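Local coordinates for protein cytochrome P450 RhF (PDB 6RO8) that probably works as a heme-dependent monooxygenase, this crystallised piece being its P450 heme domain, which the full-length protein fuses to flavin-reductase-type and 2Fe-2S ferredoxin modules, at residues N30-A35 with E59-W64; H178-P183 with K238-D243; N200-P205 with A416-R421; E222-V227 with M263-M268. All coordinates share one frame; numbering follows the deposited sequence.

Contact 1 (N30-A35 with E59-W64)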
# COMPACT_ATOMS: atom_id res chain seq x y z
N ASN A 30 -3.77 2.64 -25.50
CA ASN A 30 -3.96 1.23 -25.19
C ASN A 30 -3.35 0.81 -23.87
O ASN A 30 -3.25 -0.39 -23.61
CB ASN A 30 -3.37 0.39 -26.31
CG ASN A 30 -4.09 0.60 -27.61
OD1 ASN A 30 -5.31 0.77 -27.61
ND2 ASN A 30 -3.36 0.60 -28.71
N PHE A 31 -2.93 1.75 -23.03
CA PHE A 31 -2.07 1.36 -21.93
C PHE A 31 -2.87 0.54 -20.92
O PHE A 31 -3.84 1.03 -20.33
CB PHE A 31 -1.43 2.57 -21.26
CG PHE A 31 -0.34 2.20 -20.30
CD1 PHE A 31 -0.63 1.82 -19.01
CD2 PHE A 31 0.99 2.18 -20.71
CE1 PHE A 31 0.38 1.44 -18.13
CE2 PHE A 31 2.01 1.80 -19.83
CZ PHE A 31 1.69 1.42 -18.54
N ASP A 32 -2.46 -0.72 -20.76
CA ASP A 32 -3.12 -1.66 -19.86
C ASP A 32 -2.17 -2.02 -18.71
O ASP A 32 -1.13 -2.65 -18.93
CB ASP A 32 -3.55 -2.92 -20.61
CG ASP A 32 -4.45 -3.81 -19.79
OD1 ASP A 32 -4.66 -3.53 -18.59
OD2 ASP A 32 -4.98 -4.79 -20.35
N MET A 33 -2.56 -1.65 -17.49
CA MET A 33 -1.75 -1.98 -16.33
C MET A 33 -1.66 -3.48 -16.07
O MET A 33 -0.72 -3.93 -15.40
CB MET A 33 -2.27 -1.25 -15.10
CG MET A 33 -1.91 0.21 -15.13
SD MET A 33 -2.65 1.12 -13.77
CE MET A 33 -1.73 2.67 -13.78
N PHE A 34 -2.57 -4.28 -16.61
CA PHE A 34 -2.47 -5.72 -16.42
C PHE A 34 -1.67 -6.41 -17.51
O PHE A 34 -1.48 -7.63 -17.47
CB PHE A 34 -3.88 -6.32 -16.30
CG PHE A 34 -4.63 -5.82 -15.10
CD1 PHE A 34 -4.44 -6.40 -13.86
CD2 PHE A 34 -5.50 -4.74 -15.20
CE1 PHE A 34 -5.11 -5.92 -12.73
CE2 PHE A 34 -6.18 -4.26 -14.08
CZ PHE A 34 -5.98 -4.84 -12.85
N ALA A 35 -1.14 -5.65 -18.47
CA ALA A 35 -0.27 -6.24 -19.47
C ALA A 35 1.12 -6.46 -18.87
O ALA A 35 1.45 -5.98 -17.79
CB ALA A 35 -0.21 -5.36 -20.71
N GLU A 59 -7.68 4.60 -22.71
CA GLU A 59 -9.00 4.02 -22.93
C GLU A 59 -9.06 2.58 -22.45
O GLU A 59 -10.14 2.09 -22.11
CB GLU A 59 -9.35 4.09 -24.40
CG GLU A 59 -9.41 5.51 -24.89
CD GLU A 59 -9.56 5.60 -26.38
OE1 GLU A 59 -9.27 6.68 -26.94
OE2 GLU A 59 -9.96 4.59 -27.00
N ALA A 60 -7.91 1.90 -22.40
CA ALA A 60 -7.89 0.54 -21.91
C ALA A 60 -8.44 0.47 -20.49
O ALA A 60 -9.05 -0.54 -20.11
CB ALA A 60 -6.46 -0.02 -21.97
N MET A 61 -8.25 1.52 -19.69
CA MET A 61 -8.74 1.44 -18.32
C MET A 61 -9.49 2.67 -17.85
O MET A 61 -9.71 2.82 -16.65
CB MET A 61 -7.58 1.14 -17.40
CG MET A 61 -6.81 -0.03 -17.91
SD MET A 61 -5.45 -0.14 -16.87
CE MET A 61 -4.89 1.51 -17.15
N GLY A 62 -9.91 3.55 -18.77
CA GLY A 62 -10.79 4.65 -18.42
C GLY A 62 -10.19 5.67 -17.47
O GLY A 62 -10.94 6.37 -16.78
N TYR A 63 -8.87 5.79 -17.42
CA TYR A 63 -8.20 6.62 -16.43
C TYR A 63 -7.18 7.50 -17.12
O TYR A 63 -6.52 7.08 -18.07
CB TYR A 63 -7.50 5.76 -15.35
CG TYR A 63 -8.32 5.46 -14.11
CD1 TYR A 63 -9.33 4.51 -14.13
CD2 TYR A 63 -8.06 6.11 -12.91
CE1 TYR A 63 -10.07 4.22 -13.00
CE2 TYR A 63 -8.80 5.83 -11.76
CZ TYR A 63 -9.80 4.89 -11.82
OH TYR A 63 -10.55 4.62 -10.69
N TRP A 64 -7.04 8.73 -16.63
CA TRP A 64 -5.85 9.47 -16.99
C TRP A 64 -4.64 8.85 -16.29
O TRP A 64 -4.74 8.35 -15.16
CB TRP A 64 -5.99 10.94 -16.59
CG TRP A 64 -6.94 11.70 -17.45
CD1 TRP A 64 -8.25 11.95 -17.19
CD2 TRP A 64 -6.64 12.32 -18.70
NE1 TRP A 64 -8.80 12.69 -18.22
CE2 TRP A 64 -7.83 12.94 -19.15
CE3 TRP A 64 -5.48 12.43 -19.48
CZ2 TRP A 64 -7.90 13.64 -20.36
CZ3 TRP A 64 -5.56 13.12 -20.68
CH2 TRP A 64 -6.76 13.72 -21.10
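Met-61 carries most of this contact, reaching from the turn after strand 55-58 into the bend of residues 31-33, in the loop that follows helix 20-29. Its chain runs extended through chi2 and then folds at chi3 (-56°), which sets CE beside the loop backbone, 3.4 Å from Phe-31 O. The sulfur faces the backbone amide of Met-33: Met-33 N to Met-61 SD is 3.3 Å with an N-H...S angle of 173°, a straight but weak hydrogen bond. The two methionine side chains cross at about a right angle, with Met-33 CB 3.8 Å from Met-61 SD. Met-33 CG also lies at the edge of the Phe-31 ring, in its plane, and the side chain packs against Phe-342 of strand 340-343.

Asp-32 flanks the sulfur on the more open side, its OD1 lying 3.9 Å from Met-61 SD. That oxygen is engaged in an Asx turn, taking the amide of Phe-34 (N to Asp-32 OD1 3.0 Å) from above the carboxylate plane, while OD2 forms a salt bridge with Arg-204. More exposed to solvent is the end at Ala-60, where just a methyl group meets the loop: Ala-60 CB sits 3.3 Å from Phe-31 O, with Asn-30 O also close to it.

Just outside the two segments, Ser-58 OG adds a hydrogen bond to Phe-31 O. Between the segments themselves, a soft thioether accepts one backbone N-H and methyl groups do the rest, which implies a join made mainly by dispersion and one weak polar bond.

Contact 2 (H178-P183 with K238-D243); sequences HFLGVP and KGWMYD
The start of helix 240-250, with Gly-239 as N-cap, docks against the exit of helix 170-179 at Phe-179, Leu-180 and Gly-181, on the rim of the heme pocket. One backbone bond ties the two segments: Trp-240 N gives its hydrogen to Phe-179 O at 2.9 Å, arriving in the carbonyl plane on a lone pair with an N-H...O angle of 162°. Beside it Gly-181 and Gly-239 come together with their CA atoms 3.9 Å apart. A CB on Gly-181 would strike the Tyr-242 ring, and one on Gly-239 the backbone of Leu-180 and Gly-181; the backbone angles of Gly-239 would also jam a CB against the preceding carbonyl O.

Hydrophobic side chains close around this glycine pair. Phe-179 and Trp-240 both hold CG anti to the backbone N, and their rings meet obliquely, planes at 47°, with Phe-179 CE2 3.8 Å from Trp-240 CE3. Leu-180 CD2 approaches the indole at its edge, near the ring plane, 3.7 Å from the same CE3. Leu-180 also runs side by side with the first part of Met-241, CD2 to Met-241 CG 3.9 Å, before Met-241 folds away at chi2 and chi3 toward helix 257-270. Tyr-242 brings its CE2 to within 3.2 Å of Gly-181 O.

Beyond the contact, the indole meets Phe-132 edge-to-face and makes a weak hydrogen bond from NE1 to Met-129 O. Phe-179 and Trp-240 also touch the porphyrin itself: the N-terminal cap of helix 240-250 meets the turn after helix 170-179, and Trp-240 lines the P450 heme pocket.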
# COMPACT_ATOMS: atom_id res chain seq x y z
N HIS A 178 -2.47 -5.82 16.75
CA HIS A 178 -2.12 -5.30 18.06
C HIS A 178 -2.23 -3.79 18.12
O HIS A 178 -2.72 -3.24 19.11
CB HIS A 178 -0.72 -5.76 18.45
CG HIS A 178 -0.40 -5.54 19.89
ND1 HIS A 178 -0.98 -6.28 20.90
CD2 HIS A 178 0.44 -4.66 20.49
CE1 HIS A 178 -0.51 -5.87 22.06
NE2 HIS A 178 0.35 -4.89 21.85
N PHE A 179 -1.79 -3.10 17.07
CA PHE A 179 -1.97 -1.65 17.01
C PHE A 179 -3.44 -1.28 17.06
O PHE A 179 -3.85 -0.40 17.83
CB PHE A 179 -1.30 -1.10 15.76
CG PHE A 179 -1.44 0.38 15.60
CD1 PHE A 179 -0.69 1.25 16.39
CD2 PHE A 179 -2.30 0.91 14.65
CE1 PHE A 179 -0.81 2.63 16.23
CE2 PHE A 179 -2.43 2.27 14.49
CZ PHE A 179 -1.68 3.14 15.28
N LEU A 180 -4.26 -1.91 16.22
CA LEU A 180 -5.70 -1.79 16.36
C LEU A 180 -6.12 -2.52 17.62
O LEU A 180 -5.32 -3.15 18.31
CB LEU A 180 -6.39 -2.36 15.12
CG LEU A 180 -5.83 -1.80 13.80
CD1 LEU A 180 -6.24 -2.63 12.59
CD2 LEU A 180 -6.26 -0.36 13.60
N GLY A 181 -7.37 -2.42 17.99
CA GLY A 181 -7.64 -3.19 19.20
C GLY A 181 -8.22 -4.57 18.92
O GLY A 181 -9.13 -5.01 19.63
N VAL A 182 -7.70 -5.25 17.90
CA VAL A 182 -8.42 -6.32 17.22
C VAL A 182 -7.82 -7.66 17.64
O VAL A 182 -6.63 -7.89 17.41
CB VAL A 182 -8.38 -6.15 15.70
CG1 VAL A 182 -8.98 -7.37 15.01
CG2 VAL A 182 -9.13 -4.88 15.29
N PRO A 183 -8.61 -8.58 18.20
CA PRO A 183 -8.06 -9.85 18.70
C PRO A 183 -7.64 -10.77 17.56
O PRO A 183 -8.42 -11.03 16.64
CB PRO A 183 -9.21 -10.46 19.50
CG PRO A 183 -10.26 -9.40 19.58
CD PRO A 183 -10.06 -8.49 18.42
N LYS A 238 -7.82 -1.05 24.55
CA LYS A 238 -6.84 -0.14 23.99
C LYS A 238 -6.49 -0.61 22.58
O LYS A 238 -6.43 -1.81 22.31
CB LYS A 238 -5.59 -0.04 24.88
CG LYS A 238 -4.53 0.97 24.38
CD LYS A 238 -3.30 1.08 25.33
CE LYS A 238 -2.25 2.07 24.80
NZ LYS A 238 -1.06 2.16 25.75
N GLY A 239 -6.30 0.35 21.69
CA GLY A 239 -5.96 0.13 20.30
C GLY A 239 -6.61 1.23 19.48
O GLY A 239 -7.56 1.88 19.91
N TRP A 240 -6.10 1.43 18.27
CA TRP A 240 -6.59 2.54 17.46
C TRP A 240 -8.09 2.43 17.19
O TRP A 240 -8.81 3.45 17.19
CB TRP A 240 -5.83 2.61 16.16
CG TRP A 240 -6.00 3.90 15.48
CD1 TRP A 240 -6.22 5.12 16.07
CD2 TRP A 240 -5.95 4.13 14.08
NE1 TRP A 240 -6.31 6.10 15.11
CE2 TRP A 240 -6.15 5.51 13.88
CE3 TRP A 240 -5.76 3.30 12.98
CZ2 TRP A 240 -6.15 6.08 12.61
CZ3 TRP A 240 -5.78 3.86 11.72
CH2 TRP A 240 -5.96 5.23 11.54
N MET A 241 -8.60 1.22 16.97
CA MET A 241 -10.03 1.09 16.70
C MET A 241 -10.86 1.45 17.93
O MET A 241 -11.92 2.07 17.82
CB MET A 241 -10.36 -0.33 16.22
CG MET A 241 -9.96 -0.60 14.78
SD MET A 241 -10.58 0.66 13.64
CE MET A 241 -12.34 0.67 14.04
N TYR A 242 -10.37 1.11 19.13
CA TYR A 242 -11.03 1.56 20.35
C TYR A 242 -11.02 3.08 20.46
O TYR A 242 -11.96 3.67 21.01
CB TYR A 242 -10.35 0.96 21.58
CG TYR A 242 -10.65 -0.50 21.76
CD1 TYR A 242 -11.94 -0.93 22.10
CD2 TYR A 242 -9.65 -1.44 21.59
CE1 TYR A 242 -12.21 -2.29 22.26
CE2 TYR A 242 -9.92 -2.79 21.75
CZ TYR A 242 -11.20 -3.21 22.08
OH TYR A 242 -11.43 -4.56 22.22
N ASP A 243 -9.98 3.73 19.95
CA ASP A 243 -9.99 5.19 19.93
C ASP A 243 -11.13 5.71 19.07
O ASP A 243 -11.90 6.58 19.49
CB ASP A 243 -8.65 5.73 19.44
CG ASP A 243 -7.50 5.35 20.34
OD1 ASP A 243 -7.73 5.15 21.55
OD2 ASP A 243 -6.37 5.24 19.84

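Contact 3 (N200-P205 with A416-R421). With HIS (histidine), chain C.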
# COMPACT_ATOMS: atom_id res chain seq x y z
N ASN A 200 -10.49 -7.64 -5.48
CA ASN A 200 -11.78 -7.04 -5.82
C ASN A 200 -11.61 -5.58 -6.21
O ASN A 200 -12.24 -5.10 -7.17
CB ASN A 200 -12.74 -7.16 -4.64
CG ASN A 200 -14.16 -6.85 -5.02
OD1 ASN A 200 -14.70 -7.46 -5.94
ND2 ASN A 200 -14.79 -5.90 -4.31
N THR A 201 -10.78 -4.84 -5.46
CA THR A 201 -10.70 -3.39 -5.63
C THR A 201 -9.73 -2.99 -6.73
O THR A 201 -10.07 -2.17 -7.60
CB THR A 201 -10.27 -2.76 -4.31
OG1 THR A 201 -11.11 -3.23 -3.26
CG2 THR A 201 -10.32 -1.23 -4.39
N TRP A 202 -8.52 -3.54 -6.71
CA TRP A 202 -7.44 -3.08 -7.59
C TRP A 202 -7.06 -4.10 -8.65
O TRP A 202 -6.16 -3.83 -9.45
CB TRP A 202 -6.21 -2.71 -6.77
CG TRP A 202 -6.44 -1.51 -5.91
CD1 TRP A 202 -6.38 -0.20 -6.29
CD2 TRP A 202 -6.79 -1.50 -4.52
NE1 TRP A 202 -6.66 0.63 -5.23
CE2 TRP A 202 -6.92 -0.15 -4.13
CE3 TRP A 202 -7.01 -2.50 -3.57
CZ2 TRP A 202 -7.25 0.22 -2.83
CZ3 TRP A 202 -7.35 -2.14 -2.29
CH2 TRP A 202 -7.46 -0.78 -1.93
N GLY A 203 -7.71 -5.26 -8.68
CA GLY A 203 -7.41 -6.30 -9.64
C GLY A 203 -8.48 -6.43 -10.70
O GLY A 203 -9.45 -5.68 -10.77
N ARG A 204 -8.28 -7.43 -11.55
CA ARG A 204 -9.21 -7.77 -12.62
C ARG A 204 -9.52 -9.25 -12.47
O ARG A 204 -9.04 -10.09 -13.24
CB ARG A 204 -8.61 -7.45 -13.99
CG ARG A 204 -9.56 -7.46 -15.16
CD ARG A 204 -8.80 -7.17 -16.46
NE ARG A 204 -8.58 -5.73 -16.68
CZ ARG A 204 -7.80 -5.21 -17.64
NH1 ARG A 204 -7.15 -6.01 -18.48
NH2 ARG A 204 -7.67 -3.89 -17.75
N PRO A 205 -10.31 -9.62 -11.45
CA PRO A 205 -10.68 -11.02 -11.26
C PRO A 205 -11.30 -11.62 -12.50
O PRO A 205 -12.11 -10.98 -13.19
CB PRO A 205 -11.69 -10.96 -10.11
CG PRO A 205 -12.22 -9.58 -10.17
CD PRO A 205 -11.04 -8.75 -10.51
N ALA A 416 -1.58 -9.73 -9.73
CA ALA A 416 -1.85 -8.75 -10.78
C ALA A 416 -2.88 -7.75 -10.28
O ALA A 416 -4.04 -8.10 -10.04
CB ALA A 416 -2.31 -9.43 -12.05
N ASN A 417 -2.46 -6.50 -10.09
CA ASN A 417 -3.34 -5.43 -9.69
C ASN A 417 -2.66 -4.13 -10.11
O ASN A 417 -1.56 -4.15 -10.66
CB ASN A 417 -3.65 -5.51 -8.18
CG ASN A 417 -2.49 -5.02 -7.32
OD1 ASN A 417 -2.50 -3.89 -6.82
ND2 ASN A 417 -1.49 -5.86 -7.16
N THR A 418 -3.33 -3.01 -9.89
CA THR A 418 -2.82 -1.74 -10.40
C THR A 418 -1.96 -0.97 -9.41
O THR A 418 -1.14 -0.17 -9.85
CB THR A 418 -3.98 -0.82 -10.83
OG1 THR A 418 -4.72 -0.41 -9.66
CG2 THR A 418 -4.87 -1.52 -11.83
N SER A 419 -2.14 -1.20 -8.12
CA SER A 419 -1.70 -0.25 -7.10
C SER A 419 -0.69 -0.82 -6.10
O SER A 419 0.17 -0.07 -5.62
CB SER A 419 -2.91 0.28 -6.34
OG SER A 419 -3.64 1.15 -7.19
N PHE A 420 -0.77 -2.11 -5.79
CA PHE A 420 0.11 -2.71 -4.81
C PHE A 420 1.08 -3.66 -5.50
O PHE A 420 0.77 -4.23 -6.54
CB PHE A 420 -0.70 -3.41 -3.72
CG PHE A 420 -1.69 -2.52 -3.04
CD1 PHE A 420 -1.30 -1.73 -1.97
CD2 PHE A 420 -3.00 -2.45 -3.46
CE1 PHE A 420 -2.21 -0.90 -1.34
CE2 PHE A 420 -3.90 -1.63 -2.82
CZ PHE A 420 -3.51 -0.85 -1.77
N ARG A 421 2.28 -3.79 -4.92
CA ARG A 421 3.36 -4.51 -5.58
C ARG A 421 4.32 -5.10 -4.55
O ARG A 421 4.92 -4.38 -3.74
CB ARG A 421 4.12 -3.61 -6.55
CG ARG A 421 5.10 -4.39 -7.38
CD ARG A 421 5.70 -3.60 -8.53
NE ARG A 421 6.68 -4.41 -9.25
CZ ARG A 421 6.37 -5.34 -10.16
NH1 ARG A 421 5.10 -5.57 -10.48
NH2 ARG A 421 7.33 -6.04 -10.75
N HIS C . -4.73 0.14 1.34
CA HIS C . -3.57 1.00 1.16
C HIS C . -2.44 0.62 2.12
O HIS C . -1.42 1.32 2.18
CB HIS C . -3.95 2.47 1.36
CG HIS C . -4.90 2.70 2.50
ND1 HIS C . -4.67 3.62 3.50
CD2 HIS C . -6.09 2.12 2.79
CE1 HIS C . -5.67 3.60 4.36
NE2 HIS C . -6.55 2.70 3.95
OXT HIS C . -2.53 -0.38 2.83
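Trp-202 and Phe-420 form a T-shaped pair at the centre of this buried contact. The Phe-420 edge points at the indole face, planes at 85° and centroid 4.6 Å from that of the six-membered ring of Trp-202. CE2 is the leading atom, above the ring but offset toward its rim; Thr-201 CG2 covers the centre of the opposite face. Phe-420 also belongs to the pocket of the bound histidine, its CE1 lying 3.4 Å from the ligand CA.

Among the polar contacts, Thr-418 N donates to Trp-202 O at 3.0 Å, fastening the loop to the last turn of the helix. Asn-417 braces the loop from within, its CG between backbone N and carbonyl carbon (chi1 76°). OD1 accepts from Phe-420 N, in plane on a lone pair at 2.7 Å, an Asx motif, and from Ser-419 N above the plane, an Asx turn. ND2 returns a bond to Phe-420 O. Ser-419 OG lies 3.2 Å from Trp-202 CD1, while bonding to Ala-319 O.

The contact thus joins the C-terminal end of helix 187-202 to the loop between strands 406-407 and 427-429, with Phe-420 against helix 273-288 and Trp-202 against Arg-321 of strand 320-324.

Contact 4 (E222-V227 with M263-M268); sequences EYSGRV and MMMAIM
Ser-224, Val-227 and Tyr-223 of helix 207-233 pack on Met-264, Met-265 and Met-268 of helix 257-270, which together with helix 273-288 corresponds to the long central helix of the P450 fold. The segment axes pass 9.0 Å apart at 112°, and the surface between them is lined by methionine side chains.

Ser-224 sits at the crossing. Its CB lies 4.0 Å from Met-264 CB, and its OG, chi1 34°, faces the CB and CG of Met-265 while bonding back within its own helix to Phe-220 O. Met-265 carries CG anti to the backbone N and leads its far end out toward Phe-220 and Trp-221.

The other two methionines reach across with their methyl groups. Met-264 folds at chi2 and again at chi3 (-68°), bringing CE 3.4 Å from Val-227 CG1, the two side chains crossing at a slant. Met-268 stays extended through chi2 and bends at chi3, presenting CE to Tyr-223. That ring is packed from its own helix too, with Val-227 CG2 over one face, 3.5 Å above the plane and toward the rim. Met-268 CE meets Tyr-223 at the ring edge, near its plane, 4.0 Å from CE2.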
# COMPACT_ATOMS: atom_id res chain seq x y z
N GLU A 222 -18.97 -8.76 6.90
CA GLU A 222 -19.68 -9.34 8.03
C GLU A 222 -18.76 -9.57 9.21
O GLU A 222 -19.13 -9.28 10.36
CB GLU A 222 -20.34 -10.65 7.61
CG GLU A 222 -21.31 -11.18 8.61
CD GLU A 222 -22.13 -12.30 8.03
OE1 GLU A 222 -21.52 -13.21 7.44
OE2 GLU A 222 -23.38 -12.26 8.14
N TYR A 223 -17.56 -10.10 8.96
CA TYR A 223 -16.60 -10.33 10.03
C TYR A 223 -16.30 -9.04 10.80
O TYR A 223 -16.40 -9.00 12.03
CB TYR A 223 -15.31 -10.93 9.46
CG TYR A 223 -14.23 -11.14 10.51
CD1 TYR A 223 -14.26 -12.24 11.37
CD2 TYR A 223 -13.18 -10.23 10.65
CE1 TYR A 223 -13.28 -12.43 12.33
CE2 TYR A 223 -12.19 -10.41 11.61
CZ TYR A 223 -12.25 -11.51 12.45
OH TYR A 223 -11.29 -11.71 13.41
N SER A 224 -15.92 -7.97 10.07
CA SER A 224 -15.61 -6.66 10.64
C SER A 224 -16.79 -6.15 11.45
O SER A 224 -16.60 -5.51 12.49
CB SER A 224 -15.20 -5.69 9.52
OG SER A 224 -15.92 -5.97 8.33
N GLY A 225 -18.01 -6.47 11.01
CA GLY A 225 -19.17 -6.12 11.81
C GLY A 225 -19.16 -6.77 13.18
O GLY A 225 -19.28 -6.08 14.19
N ARG A 226 -19.05 -8.10 13.22
CA ARG A 226 -19.02 -8.83 14.49
C ARG A 226 -17.89 -8.32 15.39
O ARG A 226 -18.08 -8.14 16.61
CB ARG A 226 -18.89 -10.34 14.21
CG ARG A 226 -18.94 -11.27 15.46
CD ARG A 226 -18.28 -12.65 15.24
NE ARG A 226 -16.82 -12.60 15.09
CZ ARG A 226 -15.98 -13.54 15.50
NH1 ARG A 226 -16.44 -14.61 16.16
NH2 ARG A 226 -14.66 -13.39 15.31
N VAL A 227 -16.73 -8.03 14.80
CA VAL A 227 -15.59 -7.52 15.58
C VAL A 227 -15.93 -6.18 16.20
O VAL A 227 -15.81 -5.98 17.42
CB VAL A 227 -14.34 -7.41 14.69
CG1 VAL A 227 -13.18 -6.84 15.47
CG2 VAL A 227 -13.97 -8.76 14.11
N MET A 263 -14.06 1.68 8.10
CA MET A 263 -12.65 1.75 8.46
C MET A 263 -12.17 0.42 9.03
O MET A 263 -11.06 -0.02 8.72
CB MET A 263 -12.39 2.89 9.44
CG MET A 263 -10.91 3.15 9.77
SD MET A 263 -9.93 3.57 8.30
CE MET A 263 -8.95 4.93 8.90
N MET A 264 -12.99 -0.24 9.84
CA MET A 264 -12.62 -1.56 10.35
C MET A 264 -12.10 -2.44 9.23
O MET A 264 -10.97 -2.93 9.28
CB MET A 264 -13.83 -2.22 11.03
CG MET A 264 -13.86 -2.10 12.54
SD MET A 264 -12.41 -2.77 13.40
CE MET A 264 -12.62 -4.50 13.07
N MET A 265 -12.90 -2.62 8.18
CA MET A 265 -12.51 -3.53 7.10
C MET A 265 -11.34 -2.99 6.30
O MET A 265 -10.40 -3.73 5.99
CB MET A 265 -13.68 -3.81 6.17
CG MET A 265 -13.53 -5.14 5.47
SD MET A 265 -14.74 -5.40 4.14
CE MET A 265 -14.73 -3.81 3.36
N ALA A 266 -11.38 -1.71 5.95
CA ALA A 266 -10.30 -1.15 5.15
C ALA A 266 -8.99 -1.16 5.93
O ALA A 266 -7.94 -1.59 5.42
CB ALA A 266 -10.67 0.26 4.71
N ILE A 267 -9.03 -0.74 7.20
CA ILE A 267 -7.79 -0.60 7.96
C ILE A 267 -7.20 -1.98 8.30
O ILE A 267 -5.98 -2.11 8.47
CB ILE A 267 -8.00 0.27 9.21
CG1 ILE A 267 -6.70 1.00 9.56
CG2 ILE A 267 -8.51 -0.55 10.40
CD1 ILE A 267 -6.07 1.72 8.38
N MET A 268 -8.04 -3.02 8.34
CA MET A 268 -7.53 -4.36 8.62
C MET A 268 -6.81 -4.98 7.46
O MET A 268 -6.30 -6.10 7.60
CB MET A 268 -8.66 -5.29 9.05
CG MET A 268 -9.03 -5.06 10.48
SD MET A 268 -10.26 -6.25 11.04
CE MET A 268 -9.90 -7.63 9.97

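How the contacts relate
The four contacts fall into two touching pairs. Contacts 1 and 3, centres 13 Å apart, are joined by the Asp-32 to Arg-204 salt bridge and by Phe-34 lying against Trp-202 O. Contacts 2 and 4, centres 12 Å apart, meet where Met-241 CE packs on Met-264 SD; helix 240-250 of contact 2 falls in the chain between helices 207-233 and 257-270 of contact 4. Contacts 1 and 2 lie on opposite sides of the chain centre, about 38 Å between centres. Contact 1 is complete before the others begin; both halves of contact 4 lie between those of contact 3, and the segments of contact 2 alternate with those of both. Contact 2 touches the heme through Phe-179 and Trp-240, contact 3 the bound histidine through Phe-420.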